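RNA polymerase ECF-subfamily sigma factor (Streptomyces venezuelae, PDB 6DXO) directs RNA polymerase to specific promoters as an ECF-subfamily sigma factor, probably in aerial mycelium formation, and is usually held inactive by an anti-sigma factor. Local coordinates at residues R28-Y31 with Y32-G36; M124-E128 with G129-T133. One frame throughout, in Å; residues are numbered along the deposited sequence.

Contact 1: R28-Y31 with Y32-G36; sequences RYIY and YRVGG
The turn by which helix 12-31 of sigma region 2 passes into its following loop brings R33 back over Y29. The R33 chain, extended from CG to NE, takes its guanidinium as far as the Y29 ring, where it lies flat, centres 4.0 Å apart and planes only 20° from parallel, with Y29 CE1 beneath the middle of the group. From there R33 NH1 donates to a lone pair of Y29 O at 2.7 Å in a bent bond (138° at the hydrogen), while the R33 backbone N bonds to I30 O at 2.8 Å. On another side of the turn, neighbouring tyrosines form a T-shaped pair: the edge of Y31 meets the face of Y32, centroids 5.2 Å apart, Y31 CD2 lying over the centre of the ring. R28 O sits at the rim of that ring, 3.2 Å from Y32 CD2. Inward, I30 CG2 meets V34 CG1 at 4.1 Å, and I30 also packs on L43 and T44 of the probable polymerase core-binding motif. Y32 packs against P56 of the other chain of the complex. A water donates to Y31 O and V34 O and accepts from G36 N. Stack and hydrogen bond together restrict the rotation of the R33 guanidinium, and its charge probably polarises the Y29 carbonyl.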
ATOM      1  N   ARG A  28      -3.661  -1.643  -7.537  1.00 17.17           N
ATOM      2  CA  ARG A  28      -4.592  -1.940  -8.625  1.00 20.41           C
ATOM      3  C   ARG A  28      -4.067  -1.509  -9.982  1.00 21.21           C
ATOM      4  O   ARG A  28      -4.274  -2.206 -10.962  1.00 18.68           O
ATOM      5  CB  ARG A  28      -5.975  -1.354  -8.356  1.00 17.06           C
ATOM      6  CG  ARG A  28      -6.682  -2.043  -7.184  1.00 17.97           C
ATOM      7  CD  ARG A  28      -8.137  -1.650  -7.149  1.00 27.05           C
ATOM      8  NE  ARG A  28      -8.347  -0.372  -6.488  1.00 34.63           N
ATOM      9  CZ  ARG A  28      -8.677  -0.253  -5.204  1.00 39.85           C
ATOM     10  NH1 ARG A  28      -8.831  -1.336  -4.459  1.00 37.44           N
ATOM     11  NH2 ARG A  28      -8.853   0.945  -4.669  1.00 46.07           N
ATOM     12  N   TYR A  29      -3.354  -0.383 -10.037  1.00 11.45           N
ATOM     13  CA  TYR A  29      -2.738   0.004 -11.303  1.00 15.48           C
ATOM     14  C   TYR A  29      -1.718  -1.056 -11.759  1.00 22.04           C
ATOM     15  O   TYR A  29      -1.682  -1.468 -12.940  1.00 19.05           O
ATOM     16  CB  TYR A  29      -2.087   1.384 -11.171  1.00 16.00           C
ATOM     17  CG  TYR A  29      -1.220   1.716 -12.376  1.00 21.15           C
ATOM     18  CD1 TYR A  29      -1.793   2.167 -13.566  1.00 18.95           C
ATOM     19  CD2 TYR A  29       0.162   1.527 -12.335  1.00 23.09           C
ATOM     20  CE1 TYR A  29      -0.993   2.471 -14.687  1.00 16.51           C
ATOM     21  CE2 TYR A  29       0.960   1.819 -13.451  1.00 23.61           C
ATOM     22  CZ  TYR A  29       0.372   2.272 -14.614  1.00 18.98           C
ATOM     23  OH  TYR A  29       1.163   2.535 -15.720  1.00 24.06           O
ATOM     24  N   ILE A  30      -0.912  -1.518 -10.812  1.00 15.15           N
ATOM     25  CA  ILE A  30       0.157  -2.476 -11.078  1.00 16.37           C
ATOM     26  C   ILE A  30      -0.392  -3.888 -11.373  1.00 17.14           C
ATOM     27  O   ILE A  30       0.115  -4.586 -12.254  1.00 21.88           O
ATOM     28  CB  ILE A  30       1.167  -2.523  -9.896  1.00 13.76           C
ATOM     29  CG1 ILE A  30       1.900  -1.176  -9.750  1.00 16.12           C
ATOM     30  CG2 ILE A  30       2.192  -3.629 -10.065  1.00 15.37           C
ATOM     31  CD1 ILE A  30       2.899  -1.144  -8.584  1.00 15.43           C
ATOM     32  N   TYR A  31      -1.440  -4.267 -10.644  1.00 14.67           N
ATOM     33  CA  TYR A  31      -1.953  -5.645 -10.597  1.00 17.26           C
ATOM     34  C   TYR A  31      -2.164  -6.238 -11.987  1.00 19.38           C
ATOM     35  O   TYR A  31      -1.840  -7.404 -12.242  1.00 22.74           O
ATOM     36  CB  TYR A  31      -3.304  -5.636  -9.872  1.00 22.45           C
ATOM     37  CG  TYR A  31      -3.873  -6.997  -9.542  1.00 19.46           C
ATOM     38  CD1 TYR A  31      -3.484  -7.657  -8.396  1.00 24.70           C
ATOM     39  CD2 TYR A  31      -4.826  -7.610 -10.362  1.00 21.12           C
ATOM     40  CE1 TYR A  31      -4.006  -8.907  -8.065  1.00 29.94           C
ATOM     41  CE2 TYR A  31      -5.348  -8.872 -10.034  1.00 19.53           C
ATOM     42  CZ  TYR A  31      -4.937  -9.504  -8.887  1.00 28.49           C
ATOM     43  OH  TYR A  31      -5.446 -10.753  -8.545  1.00 26.23           O
ATOM     44  N   TYR A  32      -2.732  -5.425 -12.869  1.00 17.59           N
ATOM     45  CA  TYR A  32      -3.188  -5.913 -14.162  1.00 22.67           C
ATOM     46  C   TYR A  32      -2.069  -5.849 -15.192  1.00 22.74           C
ATOM     47  O   TYR A  32      -2.260  -6.262 -16.344  1.00 29.32           O
ATOM     48  CB  TYR A  32      -4.430  -5.129 -14.627  1.00 23.54           C
ATOM     49  CG  TYR A  32      -5.652  -5.260 -13.718  1.00 18.97           C
ATOM     50  CD1 TYR A  32      -6.621  -6.227 -13.949  1.00 19.60           C
ATOM     51  CD2 TYR A  32      -5.844  -4.387 -12.646  1.00 17.73           C
ATOM     52  CE1 TYR A  32      -7.757  -6.331 -13.117  1.00 18.59           C
ATOM     53  CE2 TYR A  32      -6.954  -4.490 -11.818  1.00 20.29           C
ATOM     54  CZ  TYR A  32      -7.905  -5.445 -12.064  1.00 19.95           C
ATOM     55  OH  TYR A  32      -9.005  -5.526 -11.227  1.00 24.31           O
ATOM     56  N   ARG A  33      -0.903  -5.361 -14.767  1.00 19.02           N
ATOM     57  CA  ARG A  33       0.240  -5.123 -15.650  1.00 17.70           C
ATOM     58  C   ARG A  33       1.427  -6.036 -15.391  1.00 27.11           C
ATOM     59  O   ARG A  33       2.454  -5.921 -16.060  1.00 31.16           O
ATOM     60  CB  ARG A  33       0.696  -3.653 -15.575  1.00 23.41           C
ATOM     61  CG  ARG A  33      -0.312  -2.719 -16.177  1.00 24.84           C
ATOM     62  CD  ARG A  33      -0.028  -1.254 -15.855  1.00 21.09           C
ATOM     63  NE  ARG A  33      -0.924  -0.383 -16.613  1.00 23.27           N
ATOM     64  CZ  ARG A  33      -2.211  -0.181 -16.338  1.00 24.83           C
ATOM     65  NH1 ARG A  33      -2.795  -0.783 -15.306  1.00 24.64           N
ATOM     66  NH2 ARG A  33      -2.925   0.628 -17.111  1.00 29.00           N
ATOM     67  N   VAL A  34       1.291  -6.954 -14.441  1.00 21.42           N
ATOM     68  CA  VAL A  34       2.387  -7.851 -14.132  1.00 23.28           C
ATOM     69  C   VAL A  34       1.867  -9.260 -13.955  1.00 25.00           C
ATOM     70  O   VAL A  34       0.660  -9.482 -13.833  1.00 25.30           O
ATOM     71  CB  VAL A  34       3.149  -7.430 -12.857  1.00 26.45           C
ATOM     72  CG1 VAL A  34       3.732  -6.035 -13.027  1.00 25.81           C
ATOM     73  CG2 VAL A  34       2.246  -7.527 -11.636  1.00 23.47           C
ATOM     74  N   GLY A  35       2.794 -10.208 -13.930  1.00 32.72           N
ATOM     75  CA  GLY A  35       2.451 -11.607 -13.781  1.00 36.76           C
ATOM     76  C   GLY A  35       2.617 -12.031 -12.338  1.00 43.17           C
ATOM     77  O   GLY A  35       3.704 -12.421 -11.912  1.00 56.21           O
ATOM     78  N   GLY A  36       1.539 -11.918 -11.575  1.00 30.23           N
ATOM     79  CA  GLY A  36       1.495 -12.489 -10.247  1.00 31.72           C
ATOM     80  C   GLY A  36       1.299 -11.460  -9.155  1.00 29.35           C
ATOM     81  O   GLY A  36       1.840 -10.355  -9.221  1.00 23.91           O
TER
HETATM   82  O   HOH W   1      -1.004  -9.873 -11.257  1.00 33.13           O

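Contact 2: M124-E128 with G129-T133; sequences MGKNE and GAIKT
I131 reaches back from the first turns of its helix over the loop that precedes it. Its CB lies 3.6 Å from E128 O, and CG1 lies at the same separation, 3.6 Å, from N127 O, so the root of the side chain rests against main-chain carbonyls. With chi2 at -56° the chain bends, and its tip, CD1, comes 3.9 Å from K126 CB and 4.1 Å from M124 SD, the M124 and I131 side chains crossing at a slant. M124 continues onto helix 101-112, touching C106 and L109, and I131 also packs on V117 and A121 of helix 117-124. The two helices joined here, 117-124 and 128-144, with this short turn between them are consistent with the helix-turn-helix of sigma region 4. N127 is the N-cap of the second helix. A chi1 of 63° tucks its CG in over the main chain, with N on one flank and C on the other, and swings OD1 over the helix start to accept from A130 N at 2.6 Å, the donor tilted 35° from the amide's carbonyl plane. Backbone bonds continue the helix: I131 N donates to N127 O, and K132 N to E128 O. The K132 aliphatic chain runs past that same carbonyl, its CG 3.5 Å from E128 O. K126 sends its ammonium elsewhere, to a hydrogen bond with Q102 OE1.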
ATOM      1  N   MET A 124      -5.561 -17.554  11.687  1.00 20.52           N
ATOM      2  CA  MET A 124      -4.916 -18.425  10.702  1.00 28.90           C
ATOM      3  C   MET A 124      -5.631 -19.766  10.504  1.00 25.99           C
ATOM      4  O   MET A 124      -5.299 -20.514   9.579  1.00 28.25           O
ATOM      5  CB  MET A 124      -3.447 -18.654  11.063  1.00 25.17           C
ATOM      6  CG  MET A 124      -2.599 -17.384  10.976  1.00 23.99           C
ATOM      7  SD  MET A 124      -0.832 -17.671  11.131  1.00 28.87           S
ATOM      8  CE  MET A 124      -0.455 -18.376   9.520  1.00 35.11           C
ATOM      9  N   GLY A 125      -6.600 -20.057  11.362  1.00 26.34           N
ATOM     10  CA  GLY A 125      -7.331 -21.309  11.276  1.00 34.45           C
ATOM     11  C   GLY A 125      -6.463 -22.490  11.669  1.00 42.80           C
ATOM     12  O   GLY A 125      -6.555 -23.575  11.091  1.00 40.96           O
ATOM     13  N   LYS A 126      -5.613 -22.275  12.664  1.00 34.78           N
ATOM     14  CA  LYS A 126      -4.740 -23.321  13.170  1.00 30.24           C
ATOM     15  C   LYS A 126      -4.904 -23.454  14.680  1.00 32.87           C
ATOM     16  O   LYS A 126      -5.492 -22.593  15.322  1.00 30.28           O
ATOM     17  CB  LYS A 126      -3.290 -23.006  12.802  1.00 27.80           C
ATOM     18  CG  LYS A 126      -3.098 -22.802  11.307  1.00 37.23           C
ATOM     19  CD  LYS A 126      -1.645 -22.830  10.896  1.00 48.96           C
ATOM     20  CE  LYS A 126      -1.505 -23.444   9.513  1.00 58.62           C
ATOM     21  NZ  LYS A 126      -0.083 -23.704   9.167  1.00 67.82           N
ATOM     22  N   ASN A 127      -4.412 -24.548  15.255  1.00 33.18           N
ATOM     23  CA  ASN A 127      -4.454 -24.686  16.703  1.00 32.15           C
ATOM     24  C   ASN A 127      -3.233 -24.030  17.322  1.00 28.86           C
ATOM     25  O   ASN A 127      -2.213 -23.863  16.657  1.00 31.29           O
ATOM     26  CB  ASN A 127      -4.556 -26.162  17.112  1.00 46.79           C
ATOM     27  CG  ASN A 127      -3.346 -26.964  16.689  1.00 57.13           C
ATOM     28  OD1 ASN A 127      -2.240 -26.742  17.183  1.00 56.78           O
ATOM     29  ND2 ASN A 127      -3.548 -27.905  15.771  1.00 64.23           N
ATOM     30  N   GLU A 128      -3.343 -23.640  18.586  1.00 30.92           N
ATOM     31  CA  GLU A 128      -2.263 -22.930  19.257  1.00 32.71           C
ATOM     32  C   GLU A 128      -0.948 -23.709  19.243  1.00 35.41           C
ATOM     33  O   GLU A 128       0.126 -23.110  19.170  1.00 32.12           O
ATOM     34  CB  GLU A 128      -2.673 -22.535  20.676  1.00 38.79           C
ATOM     35  CG  GLU A 128      -4.029 -21.845  20.716  1.00 42.62           C
ATOM     36  CD  GLU A 128      -4.428 -21.363  22.090  1.00 43.78           C
ATOM     37  OE1 GLU A 128      -3.538 -21.198  22.951  1.00 51.42           O
ATOM     38  OE2 GLU A 128      -5.641 -21.141  22.306  1.00 43.87           O
ATOM     39  N   GLY A 129      -1.031 -25.040  19.298  1.00 32.40           N
ATOM     40  CA  GLY A 129       0.154 -25.868  19.147  1.00 34.22           C
ATOM     41  C   GLY A 129       0.853 -25.621  17.824  1.00 31.94           C
ATOM     42  O   GLY A 129       2.069 -25.407  17.776  1.00 30.68           O
ATOM     43  N   ALA A 130       0.080 -25.642  16.744  1.00 29.81           N
ATOM     44  CA  ALA A 130       0.605 -25.360  15.416  1.00 34.38           C
ATOM     45  C   ALA A 130       1.173 -23.938  15.328  1.00 28.81           C
ATOM     46  O   ALA A 130       2.153 -23.708  14.622  1.00 30.54           O
ATOM     47  CB  ALA A 130      -0.464 -25.577  14.353  1.00 32.31           C
ATOM     48  N   ILE A 131       0.568 -22.990  16.041  1.00 26.78           N
ATOM     49  CA  ILE A 131       1.105 -21.623  16.059  1.00 23.17           C
ATOM     50  C   ILE A 131       2.444 -21.560  16.806  1.00 24.63           C
ATOM     51  O   ILE A 131       3.382 -20.903  16.367  1.00 23.58           O
ATOM     52  CB  ILE A 131       0.109 -20.581  16.654  1.00 34.56           C
ATOM     53  CG1 ILE A 131      -1.190 -20.532  15.843  1.00 31.52           C
ATOM     54  CG2 ILE A 131       0.760 -19.181  16.742  1.00 26.81           C
ATOM     55  CD1 ILE A 131      -1.003 -20.236  14.369  1.00 30.31           C
ATOM     56  N   LYS A 132       2.549 -22.250  17.939  1.00 30.58           N
ATOM     57  CA  LYS A 132       3.816 -22.241  18.661  1.00 28.35           C
ATOM     58  C   LYS A 132       4.936 -22.833  17.807  1.00 30.78           C
ATOM     59  O   LYS A 132       6.052 -22.317  17.794  1.00 28.09           O
ATOM     60  CB  LYS A 132       3.696 -22.969  19.997  1.00 35.60           C
ATOM     61  CG  LYS A 132       2.921 -22.200  21.040  1.00 34.43           C
ATOM     62  CD  LYS A 132       2.832 -22.978  22.343  1.00 42.50           C
ATOM     63  CE  LYS A 132       1.846 -22.323  23.295  1.00 45.60           C
ATOM     64  NZ  LYS A 132       1.841 -22.985  24.623  1.00 40.63           N
ATOM     65  N   THR A 133       4.638 -23.923  17.104  1.00 28.77           N
ATOM     66  CA  THR A 133       5.607 -24.508  16.188  1.00 28.15           C
ATOM     67  C   THR A 133       5.952 -23.524  15.070  1.00 29.18           C
ATOM     68  O   THR A 133       7.122 -23.321  14.734  1.00 31.30           O
ATOM     69  CB  THR A 133       5.072 -25.808  15.568  1.00 36.15           C
ATOM     70  OG1 THR A 133       4.875 -26.779  16.603  1.00 35.61           O
ATOM     71  CG2 THR A 133       6.059 -26.357  14.549  1.00 41.14           C
TER

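How the contacts relate
Read from the N terminus, after the short helix 4-7 the chain follows helix 12-31, and contact 1 makes the turn into helix 37-53 within sigma region 2. Helix 65-79 also packs on this corner, so three helices of that region meet there. After a break at the unmodelled residues 81-87 the chain enters region 4, where contact 2 makes the bend from helix 117-124 into helix 128-144. The two contacts follow in series, neither nested nor crossed, with centres 33 Å apart and nearest atoms about 20 Å apart. They treat opposite helix ends: contact 1 is chiefly a C-terminal exit, whereas contact 2 is chiefly an N-terminal start, each confined to its own region.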